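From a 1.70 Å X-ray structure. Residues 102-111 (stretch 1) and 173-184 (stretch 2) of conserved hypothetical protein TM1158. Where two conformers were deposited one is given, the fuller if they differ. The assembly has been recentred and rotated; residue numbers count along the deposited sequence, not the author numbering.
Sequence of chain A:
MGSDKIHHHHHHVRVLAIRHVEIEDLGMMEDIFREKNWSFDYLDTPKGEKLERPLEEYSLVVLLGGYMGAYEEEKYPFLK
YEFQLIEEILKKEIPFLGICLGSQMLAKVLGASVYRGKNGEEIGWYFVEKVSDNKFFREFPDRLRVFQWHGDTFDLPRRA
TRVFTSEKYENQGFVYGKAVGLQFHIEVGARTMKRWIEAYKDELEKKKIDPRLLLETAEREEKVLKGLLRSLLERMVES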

# COMPACT_ATOMS: atom_id res chain seq x y z
N GLY A 102 -4.17 -2.61 3.08
CA GLY A 102 -3.30 -2.17 4.15
C GLY A 102 -3.66 -0.82 4.70
O GLY A 102 -3.58 -0.61 5.90
N SER A 103 -4.00 0.14 3.81
CA SER A 103 -4.37 1.47 4.25
C SER A 103 -5.71 1.44 4.99
O SER A 103 -5.91 2.18 5.95
N GLN A 104 -6.63 0.61 4.52
CA GLN A 104 -7.96 0.48 5.14
C GLN A 104 -7.85 -0.19 6.50
O GLN A 104 -8.50 0.22 7.46
N MSE A 105 -6.97 -1.18 6.62
CA MSE A 105 -6.76 -1.85 7.91
C MSE A 105 -6.14 -0.89 8.91
O MSE A 105 -6.50 -0.90 10.09
N LEU A 106 -5.22 -0.06 8.45
CA LEU A 106 -4.63 0.95 9.32
C LEU A 106 -5.70 1.95 9.78
O LEU A 106 -5.77 2.31 10.96
N ALA A 107 -6.51 2.44 8.85
CA ALA A 107 -7.60 3.37 9.19
C ALA A 107 -8.53 2.80 10.24
O ALA A 107 -8.94 3.48 11.17
N LYS A 108 -8.89 1.53 10.09
CA LYS A 108 -9.74 0.85 11.06
C LYS A 108 -9.10 0.81 12.47
O LYS A 108 -9.77 1.06 13.45
N VAL A 109 -7.83 0.45 12.54
CA VAL A 109 -7.14 0.40 13.83
C VAL A 109 -7.15 1.78 14.50
O VAL A 109 -7.26 1.90 15.74
N LEU A 110 -7.08 2.83 13.68
CA LEU A 110 -7.08 4.22 14.15
C LEU A 110 -8.52 4.74 14.34
O LEU A 110 -8.75 5.95 14.53
N GLY A 111 -9.49 3.85 14.25
CA GLY A 111 -10.84 4.17 14.67
C GLY A 111 -11.82 4.59 13.57
O GLY A 111 -12.96 4.89 13.90
N GLY A 173 -4.96 9.00 0.87
CA GLY A 173 -3.74 8.72 1.61
C GLY A 173 -3.66 9.59 2.87
O GLY A 173 -4.19 10.72 2.90
N PHE A 174 -3.05 9.05 3.93
CA PHE A 174 -2.96 9.74 5.19
C PHE A 174 -1.73 9.30 5.93
O PHE A 174 -1.14 8.30 5.62
N VAL A 175 -1.37 10.10 6.92
CA VAL A 175 -0.24 9.82 7.79
C VAL A 175 -0.68 10.03 9.26
O VAL A 175 -1.48 10.93 9.59
N TYR A 176 -0.18 9.16 10.11
CA TYR A 176 -0.38 9.22 11.56
C TYR A 176 0.93 8.79 12.19
O TYR A 176 1.27 7.63 12.15
N GLY A 177 1.69 9.74 12.71
CA GLY A 177 2.99 9.46 13.30
C GLY A 177 3.92 8.97 12.20
O GLY A 177 4.06 9.61 11.16
N LYS A 178 4.49 7.78 12.41
CA LYS A 178 5.31 7.12 11.41
C LYS A 178 4.56 6.10 10.55
O LYS A 178 5.19 5.35 9.77
N ALA A 179 3.24 6.09 10.67
CA ALA A 179 2.39 5.20 9.88
C ALA A 179 1.71 5.94 8.75
O ALA A 179 1.17 7.04 8.93
N VAL A 180 1.78 5.32 7.59
CA VAL A 180 1.31 5.89 6.34
C VAL A 180 0.33 4.93 5.73
O VAL A 180 0.58 3.74 5.69
N GLY A 181 -0.79 5.43 5.26
CA GLY A 181 -1.72 4.64 4.47
C GLY A 181 -1.93 5.25 3.12
O GLY A 181 -2.26 6.41 3.02
N LEU A 182 -1.76 4.46 2.06
CA LEU A 182 -2.04 4.89 0.69
C LEU A 182 -3.04 3.95 0.08
O LEU A 182 -2.83 2.76 0.09
N GLN A 183 -4.14 4.48 -0.44
CA GLN A 183 -5.13 3.64 -1.09
C GLN A 183 -4.59 3.04 -2.42
O GLN A 183 -4.94 1.92 -2.83
N PHE A 184 -3.72 3.83 -3.07
CA PHE A 184 -3.25 3.59 -4.42
C PHE A 184 -1.85 2.91 -4.48
O PHE A 184 -1.12 2.80 -3.46

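The helix of stretch 1 lies across a two-stranded hairpin formed by stretch 2. Leu106 and Phe174 make the apolar centre. Both point toward the opposite stretch from their CA atoms. Leu106 has chi1 t and chi2 p. This places its CD2 3.6 Å from CE2 of Phe174. The same Leu106 CD2 lies 4.0 Å from Ala179 CB and 3.7 Å from the backbone O of Val180. One methyl therefore reaches both strands of the hairpin.

Phe174 has chi1 p and chi2 -88°. Its ring reaches the helix over more than one turn. The Phe174 CZ atom is 3.7 Å from Ser103 O, which sits at the ring edge, near its plane. That carbonyl is already engaged in the helix, where Ala107 N donates to Ser103 O at 3.0 Å. Ala107 points sideways, yet its CB still comes within 4.1 Å of Phe174 CZ. Leu110 CD1 closes on the ring as well, 4.0 Å from Phe174 CE2.

Leu110 is the first residue beyond the helix to leave helical phi/psi. Its rotamer is m, t, and its side chain packs against two aromatic residues. CD1 touches both Phe174 and Tyr176, and Leu110 CD2 lies over one face of the Tyr176 ring, 3.7 Å from Tyr176 CD2. This is a CH-pi contact, with Leu110 CD2 3.9 Å from the Tyr176 ring centroid and 21° off the normal. Tyr176 has chi1 t and chi2 80°. It begins the type II' turn that ends at Ala179, so this contact lies near the hairpin's tip.

At the other end, the helix comes close to the strand at Gly181. The CA atoms of Ser103 and Gly181 are 4.1 Å apart. A CB on Gly181 would point toward the helix, tight against Ser103 CB, and would clash with CE1 of Phe174. Ser103, with chi1 p, points toward the strand. Its CB lies 3.7 Å from Gly181 C and 3.4 Å from Leu182 O. Ser103 OG is 3.6 Å from Gln183 CA but finds its hydrogen bond elsewhere in the structure. Val180 and Leu182 point away from the helix.

The polar edge is a pair of glutamines. Gln104 (m, t, chi3 4°) and Gln183 (t, p, chi3 77°) both leave their backbones sideways, but their ends come nearer. Gln104 NE2 donates to Gln183 OE1 at 3.1 Å, with an N-H...O angle of 153°. This is the only hydrogen bond between the stretches.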

# COMPACT_ATOMS: atom_id res chain seq x y z
CB SER A 103 -4.45 2.48 3.07
OG SER A 103 -5.53 2.18 2.16
CB GLN A 104 -8.84 -0.35 4.22
CG GLN A 104 -9.16 0.41 2.96
CD GLN A 104 -9.69 -0.44 1.86
OE1 GLN A 104 -9.90 -1.65 2.01
NE2 GLN A 104 -9.90 0.19 0.73
CB MSE A 105 -5.88 -3.09 7.74
CG MSE A 105 -6.61 -4.18 6.95
SE MSE A 105 -5.52 -5.74 6.64
CE MSE A 105 -5.39 -6.38 8.44
CB LEU A 106 -3.48 1.70 8.60
CG LEU A 106 -2.84 2.86 9.38
CD1 LEU A 106 -2.19 2.42 10.68
CD2 LEU A 106 -1.80 3.58 8.49
CB ALA A 107 -8.38 3.73 7.96
CB LYS A 108 -10.07 -0.58 10.56
CG LYS A 108 -10.84 -1.40 11.56
CD LYS A 108 -11.20 -2.78 10.98
CE LYS A 108 -11.51 -3.79 12.08
NZ LYS A 108 -11.94 -5.16 11.62
CB VAL A 109 -5.74 -0.19 13.67
CG1 VAL A 109 -4.94 -0.02 14.94
CG2 VAL A 109 -5.82 -1.66 13.30
CB LEU A 110 -6.32 5.08 13.15
CG LEU A 110 -4.82 4.76 13.09
CD1 LEU A 110 -4.19 5.63 12.02
CD2 LEU A 110 -4.16 5.02 14.42
CB PHE A 174 -4.22 9.52 6.04
CG PHE A 174 -4.42 8.09 6.49
CD1 PHE A 174 -5.10 7.18 5.69
CD2 PHE A 174 -3.89 7.66 7.70
CE1 PHE A 174 -5.26 5.87 6.11
CE2 PHE A 174 -4.07 6.34 8.13
CZ PHE A 174 -4.75 5.44 7.33
CB VAL A 175 0.97 10.75 7.49
CG1 VAL A 175 2.07 10.61 8.55
CG2 VAL A 175 1.50 10.52 6.12
CB TYR A 176 -1.51 8.28 11.99
CG TYR A 176 -1.69 8.18 13.50
CD1 TYR A 176 -2.37 9.14 14.20
CD2 TYR A 176 -1.14 7.12 14.20
CE1 TYR A 176 -2.48 9.04 15.59
CE2 TYR A 176 -1.27 7.02 15.57
CZ TYR A 176 -1.94 7.99 16.25
OH TYR A 176 -2.07 7.90 17.62
CB LYS A 178 6.49 6.48 12.10
CG LYS A 178 7.37 7.58 12.71
CD LYS A 178 8.13 7.10 13.92
CE LYS A 178 9.39 6.34 13.61
NZ LYS A 178 10.25 6.14 14.86
CB ALA A 179 1.34 4.53 10.76
CB VAL A 180 2.51 6.12 5.38
CG1 VAL A 180 2.04 6.63 4.00
CG2 VAL A 180 3.55 7.05 6.01
CB LEU A 182 -0.75 4.90 -0.15
CG LEU A 182 0.41 5.77 0.27
CD1 LEU A 182 1.58 5.63 -0.74
CD2 LEU A 182 -0.02 7.21 0.42
CB GLN A 183 -6.39 4.46 -1.33
CG GLN A 183 -7.47 3.72 -2.07
CD GLN A 183 -8.07 2.63 -1.21
OE1 GLN A 183 -8.87 2.93 -0.32
NE2 GLN A 183 -7.68 1.37 -1.46
CB PHE A 184 -3.22 4.92 -5.19
CG PHE A 184 -2.43 5.99 -4.50
CD1 PHE A 184 -3.07 6.92 -3.65
CD2 PHE A 184 -1.07 6.13 -4.75
CE1 PHE A 184 -2.32 7.90 -3.01
CE2 PHE A 184 -0.35 7.10 -4.13
CZ PHE A 184 -0.96 8.01 -3.26